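PDB 4TLV: ADP-ribosylating toxin CARDS from Mycoplasma pneumoniae, which transfers ADP-ribose from NAD(+) to multiple target proteins in vitro and causes vacuolation and disruption of the respiratory epithelium in mammalian hosts. Local coordinates for residues L99-L102 with M103-Q107; S112-R115 with E116-Q119. One frame throughout, in Å; residues are numbered along the deposited sequence.

Interaction 1: residues L99-L102 with M103-Q107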
ATOM      1  N   LEU A  99       6.868   8.184 -14.875  1.00 11.21           N
ATOM      2  CA  LEU A  99       8.288   8.326 -15.203  1.00 12.48           C
ATOM      3  C   LEU A  99       8.893   7.011 -15.725  1.00 14.89           C
ATOM      4  O   LEU A  99       9.688   7.017 -16.667  1.00 15.09           O
ATOM      5  CB  LEU A  99       9.077   8.873 -14.005  1.00 12.29           C
ATOM      6  CG  LEU A  99       8.740  10.317 -13.602  1.00 14.21           C
ATOM      7  CD1 LEU A  99       9.588  10.751 -12.439  1.00 16.21           C
ATOM      8  CD2 LEU A  99       8.910  11.288 -14.779  1.00 16.05           C
ATOM      9  N   LEU A 100       8.491   5.887 -15.139  1.00 13.00           N
ATOM     10  CA  LEU A 100       8.935   4.585 -15.633  1.00 15.38           C
ATOM     11  C   LEU A 100       8.486   4.389 -17.083  1.00 16.81           C
ATOM     12  O   LEU A 100       9.280   4.020 -17.945  1.00 16.90           O
ATOM     13  CB  LEU A 100       8.389   3.452 -14.762  1.00 15.50           C
ATOM     14  CG  LEU A 100       8.712   2.065 -15.332  1.00 15.11           C
ATOM     15  CD1 LEU A 100      10.209   1.783 -15.280  1.00 14.19           C
ATOM     16  CD2 LEU A 100       7.906   1.007 -14.551  1.00 15.12           C
ATOM     17  N   ASP A 101       7.203   4.631 -17.333  1.00 15.58           N
ATOM     18  CA  ASP A 101       6.635   4.572 -18.672  1.00 15.78           C
ATOM     19  C   ASP A 101       7.474   5.421 -19.643  1.00 16.66           C
ATOM     20  O   ASP A 101       7.964   4.917 -20.644  1.00 19.41           O
ATOM     21  CB  ASP A 101       5.193   5.078 -18.607  1.00 14.42           C
ATOM     22  CG  ASP A 101       4.511   5.133 -19.959  1.00 20.67           C
ATOM     23  OD1 ASP A 101       4.869   4.349 -20.863  1.00 21.63           O
ATOM     24  OD2 ASP A 101       3.574   5.952 -20.101  1.00 17.79           O
ATOM     25  N   LEU A 102       7.655   6.700 -19.336  1.00 15.25           N
ATOM     26  CA  LEU A 102       8.436   7.569 -20.212  1.00 17.82           C
ATOM     27  C   LEU A 102       9.853   7.022 -20.454  1.00 18.57           C
ATOM     28  O   LEU A 102      10.340   7.032 -21.585  1.00 20.12           O
ATOM     29  CB  LEU A 102       8.478   8.994 -19.670  1.00 16.06           C
ATOM     30  CG  LEU A 102       7.103   9.682 -19.608  1.00 16.59           C
ATOM     31  CD1 LEU A 102       7.196  10.936 -18.806  1.00 20.29           C
ATOM     32  CD2 LEU A 102       6.560   9.965 -21.009  1.00 21.88           C
ATOM     33  N   MET A 103      10.512   6.550 -19.398  1.00 17.33           N
ATOM     34  CA  MET A 103      11.839   5.959 -19.531  1.00 15.94           C
ATOM     35  C   MET A 103      11.845   4.724 -20.431  1.00 21.50           C
ATOM     36  O   MET A 103      12.748   4.564 -21.248  1.00 19.13           O
ATOM     37  CB  MET A 103      12.455   5.646 -18.161  1.00 20.60           C
ATOM     38  CG  MET A 103      12.767   6.904 -17.355  1.00 18.10           C
ATOM     39  SD  MET A 103      13.705   6.547 -15.860  1.00 23.55           S
ATOM     40  CE  MET A 103      12.723   5.225 -15.162  1.00 20.55           C
ATOM     41  N   ARG A 104      10.849   3.851 -20.296  1.00 15.38           N
ATOM     42  CA  ARG A 104      10.816   2.653 -21.131  1.00 16.09           C
ATOM     43  C   ARG A 104      10.527   3.006 -22.593  1.00 20.32           C
ATOM     44  O   ARG A 104      10.973   2.304 -23.495  1.00 19.07           O
ATOM     45  CB  ARG A 104       9.767   1.646 -20.657  1.00 15.58           C
ATOM     46  CG  ARG A 104      10.007   1.058 -19.265  1.00 15.42           C
ATOM     47  CD  ARG A 104      11.430   0.528 -19.056  1.00 16.64           C
ATOM     48  NE  ARG A 104      11.845  -0.502 -20.022  1.00 18.06           N
ATOM     49  CZ  ARG A 104      13.024  -1.120 -19.980  1.00 20.45           C
ATOM     50  NH1 ARG A 104      13.887  -0.830 -19.021  1.00 18.39           N
ATOM     51  NH2 ARG A 104      13.344  -2.034 -20.893  1.00 21.12           N
ATOM     52  N   GLN A 105       9.754   4.067 -22.821  1.00 18.65           N
ATOM     53  CA  GLN A 105       9.407   4.470 -24.187  1.00 21.84           C
ATOM     54  C   GLN A 105      10.487   5.381 -24.759  1.00 21.33           C
ATOM     55  O   GLN A 105      10.363   5.864 -25.881  1.00 27.06           O
ATOM     56  CB  GLN A 105       8.036   5.172 -24.240  1.00 24.11           C
ATOM     57  CG  GLN A 105       6.846   4.303 -23.806  1.00 24.53           C
ATOM     58  CD  GLN A 105       5.527   4.748 -24.428  1.00 29.55           C
ATOM     59  OE1 GLN A 105       5.390   4.773 -25.653  1.00 29.61           O
ATOM     60  NE2 GLN A 105       4.546   5.085 -23.588  1.00 21.63           N
ATOM     61  N   ARG A 106      11.528   5.634 -23.969  1.00 18.63           N
ATOM     62  CA  ARG A 106      12.672   6.450 -24.378  1.00 22.64           C
ATOM     63  C   ARG A 106      12.348   7.936 -24.617  1.00 28.51           C
ATOM     64  O   ARG A 106      12.796   8.538 -25.596  1.00 26.04           O
ATOM     65  CB  ARG A 106      13.359   5.816 -25.603  1.00 25.41           C
ATOM     66  CG  ARG A 106      13.868   4.403 -25.318  1.00 31.15           C
ATOM     67  CD  ARG A 106      14.189   3.621 -26.593  1.00 37.91           C
ATOM     68  NE  ARG A 106      14.749   2.309 -26.278  1.00 50.90           N
ATOM     69  CZ  ARG A 106      15.822   2.124 -25.509  1.00 51.43           C
ATOM     70  NH1 ARG A 106      16.449   3.171 -24.977  1.00 49.92           N
ATOM     71  NH2 ARG A 106      16.273   0.895 -25.270  1.00 51.42           N
ATOM     72  N   GLN A 107      11.602   8.537 -23.697  1.00 21.49           N
ATOM     73  CA  GLN A 107      11.195   9.931 -23.843  1.00 20.39           C
ATOM     74  C   GLN A 107      11.749  10.766 -22.712  1.00 25.23           C
ATOM     75  O   GLN A 107      11.147  11.746 -22.277  1.00 28.30           O
ATOM     76  CB  GLN A 107       9.669  10.023 -23.921  1.00 23.19           C
ATOM     77  CG  GLN A 107       9.102   9.204 -25.081  1.00 22.75           C
ATOM     78  CD  GLN A 107       7.590   9.018 -25.027  1.00 38.64           C
ATOM     79  OE1 GLN A 107       6.906   9.616 -24.200  1.00 50.06           O
ATOM     80  NE2 GLN A 107       7.064   8.185 -25.921  1.00 42.74           N
TER
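The backbone NH groups of Met103, Arg104 and Gln105 bond to the carbonyls of Leu99, Leu100 and Asp101, four residues back each time. These bonds form the last turn of helix 92-104. Arg104 N lies 2.8 Å from Leu100 O. The helix then ends in a Schellman motif. Arg106 has positive phi, and this turns the chain so that Gln107 N reaches back to Leu102 O at 2.9 Å. A weak bond from Arg106 N to Met103 O, 3.2 Å, closes the inner loop of the motif.

Among the side chains, Asp101 and Gln105 meet one turn apart. Gln105 NE2 donates to Asp101 OD1 over 2.8 Å, with an N-H...O angle of 160°. It comes from the syn side of OD1, and the carboxylate and amide planes are 30° apart. Asp101 CG lies anti to its backbone N (chi1 177°), which swings the acid along the helix to the glutamine. OD1 also bonds to Ser529, and Gln105 NE2 to Asp531, so both atoms are shared with the D3 domain. Leu100 and Arg104 run side by side, with Leu100 CD1 4.1 Å from Arg104 CG. Leu100 CD1 also faces Met103 CE at 4.3 Å. Gln107 crosses Leu102 at about a right angle, its OE1 3.2 Å from Leu102 CD2.

Asp101, Arg104 and Gln105 touch Tyr527 on strand 526-529. Leu100 and Met103 pack on helix 115-126, while Leu102 and Met103 rest on strand 108-110. The end of helix 92-104 thus joins the mART domain to D3.

Interaction 2: residues S112-R115 with E116-Q119. With GOL (glycerol), chain J.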
ATOM      1  N   SER A 112      21.363  13.932 -15.399  1.00 26.55           N
ATOM      2  CA  SER A 112      22.291  13.306 -14.478  1.00 25.52           C
ATOM      3  C   SER A 112      21.782  11.891 -14.248  1.00 26.15           C
ATOM      4  O   SER A 112      20.574  11.650 -14.312  1.00 23.62           O
ATOM      5  CB  SER A 112      22.331  14.081 -13.161  1.00 30.52           C
ATOM      6  OG  SER A 112      23.268  13.522 -12.262  1.00 42.89           O
ATOM      7  N   GLY A 113      22.697  10.957 -14.009  1.00 24.45           N
ATOM      8  CA  GLY A 113      22.333   9.561 -13.828  1.00 23.82           C
ATOM      9  C   GLY A 113      21.862   8.892 -15.110  1.00 23.38           C
ATOM     10  O   GLY A 113      22.116   9.380 -16.213  1.00 23.75           O
ATOM     11  N   ASP A 114      21.173   7.766 -14.969  1.00 19.64           N
ATOM     12  CA  ASP A 114      20.709   7.002 -16.122  1.00 20.93           C
ATOM     13  C   ASP A 114      19.486   6.155 -15.786  1.00 20.14           C
ATOM     14  O   ASP A 114      19.032   6.149 -14.651  1.00 19.71           O
ATOM     15  CB  ASP A 114      21.837   6.141 -16.709  1.00 18.84           C
ATOM     16  CG  ASP A 114      22.413   5.118 -15.708  1.00 26.98           C
ATOM     17  OD1 ASP A 114      21.717   4.691 -14.755  1.00 23.62           O
ATOM     18  OD2 ASP A 114      23.582   4.710 -15.901  1.00 29.68           O
ATOM     19  N   ARG A 115      18.967   5.436 -16.772  1.00 15.08           N
ATOM     20  CA  ARG A 115      17.735   4.685 -16.574  1.00 17.92           C
ATOM     21  C   ARG A 115      17.868   3.558 -15.536  1.00 21.17           C
ATOM     22  O   ARG A 115      16.955   3.333 -14.747  1.00 18.36           O
ATOM     23  CB  ARG A 115      17.197   4.136 -17.888  1.00 16.10           C
ATOM     24  CG  ARG A 115      15.858   3.404 -17.715  1.00 19.23           C
ATOM     25  CD  ARG A 115      15.251   3.038 -19.034  1.00 18.91           C
ATOM     26  NE  ARG A 115      15.917   1.900 -19.665  1.00 22.30           N
ATOM     27  CZ  ARG A 115      15.544   1.385 -20.832  1.00 24.34           C
ATOM     28  NH1 ARG A 115      14.514   1.900 -21.487  1.00 23.57           N
ATOM     29  NH2 ARG A 115      16.185   0.349 -21.343  1.00 25.30           N
ATOM     30  N   GLU A 116      18.995   2.855 -15.543  1.00 18.68           N
ATOM     31  CA  GLU A 116      19.215   1.792 -14.565  1.00 22.71           C
ATOM     32  C   GLU A 116      19.086   2.350 -13.144  1.00 22.68           C
ATOM     33  O   GLU A 116      18.398   1.774 -12.301  1.00 17.65           O
ATOM     34  CB  GLU A 116      20.582   1.121 -14.769  1.00 26.61           C
ATOM     35  CG  GLU A 116      20.870  -0.017 -13.780  1.00 34.55           C
ATOM     36  CD  GLU A 116      22.263  -0.642 -13.952  1.00 52.04           C
ATOM     37  OE1 GLU A 116      23.051  -0.147 -14.792  1.00 57.24           O
ATOM     38  OE2 GLU A 116      22.567  -1.631 -13.242  1.00 48.95           O
ATOM     39  N   MET A 117      19.731   3.481 -12.888  1.00 17.67           N
ATOM     40  CA  MET A 117      19.637   4.125 -11.583  1.00 19.76           C
ATOM     41  C   MET A 117      18.213   4.579 -11.263  1.00 20.37           C
ATOM     42  O   MET A 117      17.753   4.445 -10.129  1.00 16.31           O
ATOM     43  CB  MET A 117      20.578   5.329 -11.511  1.00 22.11           C
ATOM     44  CG  MET A 117      22.049   4.977 -11.594  1.00 21.42           C
ATOM     45  SD  MET A 117      23.075   6.454 -11.813  1.00 32.26           S
ATOM     46  CE  MET A 117      22.774   7.369 -10.288  1.00 31.80           C
ATOM     47  N   ALA A 118      17.521   5.140 -12.253  1.00 17.73           N
ATOM     48  CA  ALA A 118      16.158   5.611 -12.023  1.00 18.55           C
ATOM     49  C   ALA A 118      15.249   4.439 -11.665  1.00 16.89           C
ATOM     50  O   ALA A 118      14.367   4.558 -10.809  1.00 16.11           O
ATOM     51  CB  ALA A 118      15.622   6.353 -13.245  1.00 16.30           C
ATOM     52  N   GLN A 119      15.458   3.304 -12.323  1.00 12.89           N
ATOM     53  CA  GLN A 119      14.653   2.117 -12.041  1.00 15.13           C
ATOM     54  C   GLN A 119      14.906   1.549 -10.636  1.00 16.66           C
ATOM     55  O   GLN A 119      14.001   0.973 -10.017  1.00 13.59           O
ATOM     56  CB  GLN A 119      14.827   1.057 -13.146  1.00 14.05           C
ATOM     57  CG  GLN A 119      14.121   1.508 -14.434  1.00 15.35           C
ATOM     58  CD  GLN A 119      14.421   0.626 -15.620  1.00 19.00           C
ATOM     59  OE1 GLN A 119      13.775   0.915 -16.740  1.00 19.21           O
ATOM     60  NE2 GLN A 119      15.226  -0.314 -15.531  1.00 21.56           N
TER
HETATM   61  C1  GOL J 604      18.197  -1.012 -19.275  0.89 35.56           C
HETATM   62  O1  GOL J 604      17.864   0.045 -18.399  0.89 31.86           O
HETATM   63  C2  GOL J 604      17.694  -2.344 -18.727  0.89 36.11           C
HETATM   64  O2  GOL J 604      16.492  -2.155 -18.012  0.89 35.00           O
HETATM   65  C3  GOL J 604      17.421  -3.292 -19.883  0.89 37.44           C
HETATM   66  O3  GOL J 604      16.152  -3.018 -20.435  0.89 29.03           O
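Asp114 caps helix 115-126 by accepting from Met117 N through OD1. The bond from Met117 N to Asp114 OD1 is 3.0 Å long and nearly straight, with an N-H...O angle of 168°. Asp114 CG sits between its own backbone N and carbonyl carbon (chi1 60°), which points OD1 at Met117 N, met nearly along its C-O axis. This satisfies an NH near the helix start. The carbonyl of Asp114 is used too: Asp114 O accepts from Ala118 N at 3.0 Å. Arg115 O accepts from Gln119 N in the same way. By contrast, Asp114 N is buried by the contact without a partner in the model.

Met117 crosses the Asp114 side chain at about a right angle, with Met117 CG 3.2 Å from Asp114 OD1. Met117 SD lies 3.8 Å from Gly113 CA, so the thioether folds back against the loop before the helix.

Arg115 and Gln119 lie side by side and point the same way. Arg115 CG is 3.4 Å from Gln119 OE1, and the guanidinium and amide planes are only 14° apart. A glycerol, probably from the crystallisation liquor, bridges their ends. Arg115 NE donates to glycerol O1 at 3.0 Å, near the guanidinium plane. Gln119 NE2 reaches glycerol O2 by a weak bond of 3.3 Å. Arg115 NH1 is satisfied by Met103 O, and Gln119 OE1 accepts from Arg104 NH1.

The Asp114 carboxylate would probably interact favourably with the helix dipole. The Arg115 and Arg104 guanidiniums come close; nearby Gln119 OE1, Glu522 and the glycerol oxygens would probably ease their like charges.

In the fold
Interactions 1 and 2 follow one another along the chain, with centres about 11 Å apart, and both lie in the mART domain. Interaction 1 ends helix 92-104, and interaction 2 starts helix 115-126. Strand 108-110 comes between the helices along the chain. The two contacts touch directly. Two side-chain bonds, from an arginine of each contact, already join them. Met103 SD also packs against Ala118 CB at 3.2 Å. One helix end is therefore bonded to the next helix start. Through 99-107, this corner of the catalytic domain also meets D3, a beta-trefoil domain, at an interface between domains.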